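Local coordinates for taurine dioxygenase (Burkholderia ambifaria, PDB 5VN6) that probably catalyses the iron- and 2-oxoglutarate-dependent oxygenation of taurine, at the interface of chains A and B. Residues are numbered along the deposited sequence; one frame, centred on the assembly and turned at random. Chains: chain A/B, Taurine dioxygenase.

The interface of chains A and B. Residues chain A 14-17, 243, 246; chain B 132, 248, 271.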
loop_
_atom_site.group_PDB
_atom_site.type_symbol
_atom_site.label_atom_id
_atom_site.label_comp_id
_atom_site.label_asym_id
_atom_site.label_seq_id
_atom_site.Cartn_x
_atom_site.Cartn_y
_atom_site.Cartn_z
ATOM N N LEU A 14 -7.549 12.958 -4.124
ATOM C CA LEU A 14 -7.009 12.430 -2.877
ATOM C C LEU A 14 -5.493 12.305 -2.907
ATOM O O LEU A 14 -4.849 12.394 -1.853
ATOM C CB LEU A 14 -7.608 11.049 -2.569
ATOM C CG LEU A 14 -8.992 10.969 -1.920
ATOM C CD1 LEU A 14 -10.083 11.393 -2.908
ATOM C CD2 LEU A 14 -9.246 9.570 -1.411
ATOM N N THR A 15 -4.932 12.037 -4.088
ATOM C CA THR A 15 -3.500 11.894 -4.347
ATOM C C THR A 15 -3.239 12.484 -5.727
ATOM O O THR A 15 -4.177 12.772 -6.476
ATOM C CB THR A 15 -3.050 10.423 -4.342
ATOM O OG1 THR A 15 -3.513 9.799 -5.549
ATOM C CG2 THR A 15 -3.645 9.658 -3.148
ATOM N N CYS A 16 -1.963 12.627 -6.102
ATOM C CA CYS A 16 -1.677 13.153 -7.437
ATOM C C CYS A 16 -1.853 12.099 -8.523
ATOM O O CYS A 16 -1.968 12.440 -9.706
ATOM C CB CYS A 16 -0.247 13.706 -7.516
ATOM S SG CYS A 16 0.087 15.105 -6.432
ATOM N N ALA A 17 -1.910 10.829 -8.156
ATOM C CA ALA A 17 -1.912 9.771 -9.153
ATOM C C ALA A 17 -3.302 9.229 -9.452
ATOM O O ALA A 17 -3.555 8.803 -10.572
ATOM C CB ALA A 17 -1.016 8.624 -8.683
ATOM N N PRO A 243 3.355 2.409 -3.623
ATOM C CA PRO A 243 2.431 3.391 -3.038
ATOM C C PRO A 243 2.200 4.621 -3.897
ATOM O O PRO A 243 1.116 5.218 -3.813
ATOM C CB PRO A 243 3.104 3.746 -1.704
ATOM C CG PRO A 243 3.887 2.494 -1.361
ATOM C CD PRO A 243 4.423 2.021 -2.688
ATOM N N GLN A 246 -1.118 4.519 -5.723
ATOM C CA GLN A 246 -2.199 3.988 -4.911
ATOM C C GLN A 246 -3.020 5.099 -4.268
ATOM O O GLN A 246 -2.542 6.211 -4.018
ATOM C CB GLN A 246 -1.660 3.062 -3.802
ATOM C CG GLN A 246 -1.072 1.754 -4.318
ATOM C CD GLN A 246 -0.423 0.959 -3.193
ATOM O OE1 GLN A 246 -0.364 1.422 -2.066
ATOM N NE2 GLN A 246 0.121 -0.204 -3.511
ATOM N N ASP B 132 1.636 12.069 0.669
ATOM C CA ASP B 132 1.202 11.290 1.822
ATOM C C ASP B 132 2.379 10.511 2.410
ATOM O O ASP B 132 3.357 10.212 1.729
ATOM C CB ASP B 132 0.111 10.296 1.428
ATOM C CG ASP B 132 -1.224 10.962 1.080
ATOM O OD1 ASP B 132 -1.364 12.206 1.116
ATOM O OD2 ASP B 132 -2.148 10.209 0.749
ATOM N N ARG B 248 -2.140 5.045 5.845
ATOM C CA ARG B 248 -1.745 6.128 4.948
ATOM C C ARG B 248 -2.341 7.439 5.435
ATOM O O ARG B 248 -3.552 7.533 5.634
ATOM C CB ARG B 248 -2.194 5.849 3.509
ATOM C CG ARG B 248 -1.851 6.958 2.512
ATOM C CD ARG B 248 -1.611 6.388 1.125
ATOM N NE ARG B 248 -1.332 7.458 0.169
ATOM C CZ ARG B 248 -0.840 7.265 -1.050
ATOM N NH1 ARG B 248 -0.577 6.025 -1.475
ATOM N NH2 ARG B 248 -0.607 8.309 -1.844
ATOM N N ASP B 271 4.578 11.031 -5.024
ATOM C CA ASP B 271 3.663 11.168 -6.151
ATOM C C ASP B 271 3.592 12.590 -6.685
ATOM O O ASP B 271 2.890 12.828 -7.669
ATOM C CB ASP B 271 2.244 10.709 -5.751
ATOM C CG ASP B 271 1.675 11.498 -4.564
ATOM O OD1 ASP B 271 2.476 12.010 -3.741
ATOM O OD2 ASP B 271 0.432 11.618 -4.447
HETATM O O HOH W 1 -4.735 10.263 0.311
HETATM O O HOH W 2 -0.560 7.948 -4.680
HETATM O O HOH W 3 -1.021 3.409 -0.380
#
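This is a polar, partly water-bridged patch of a two-fold symmetric interface between identical chains, in which B:Arg248 meets the backbone of A:Pro243 and B:Asp271 that of A:Cys16. It contributes to joining the two copies of the deposited assembly, and a twin patch with the chains exchanged adds the same contacts. Whether the dimer forms in solution cannot be judged from the structure alone.

B:Arg248 lies on strand 246-249 and reaches the short 3-10 helix 243-245 of chain A. CG stands anti to the backbone N (chi1 178°), and the chain then bends at chi2 before its guanidinium enters the contact. B:Arg248 NH1 donates to the backbone carbonyl O of A:Pro243 at 3.0 Å. That oxygen lies at the guanidinium edge, close to its plane, while the donor is tilted by 31° from the carbonyl plane. On its own side, B:Arg248 NE donates to B:Asp132 OD2 at 2.9 Å, at its anti lone pair; this nearly straight hydrogen bond is also a salt bridge. B:Asp132 thus probably limits rotation of the guanidinium and may balance its charge.

Waters extend this grip. Water 2 joins NH2 of B:Arg248 to the backbone O of A:Gln246. Water 3 joins NH1 to the side-chain carbonyl OE1 of A:Gln246. Water 1 connects B:Asp132 OD2 with the backbone O of A:Leu14. The methyl CG2 of A:Thr15 packs 3.6 Å from B:Arg248 NH2, and the two side chains cross at about a right angle. The hydroxyl OG1 of A:Thr15 is turned to its own chain, where it accepts from the backbone N of A:Ala17.

B:Asp271 supplies another direct bond. Its carboxylate is directed at the loop of A:Thr15 and A:Cys16. The backbone N of A:Cys16 donates to B:Asp271 OD2 over 3.1 Å, almost straight at the hydrogen, from the anti side and 33° out of the carboxylate plane.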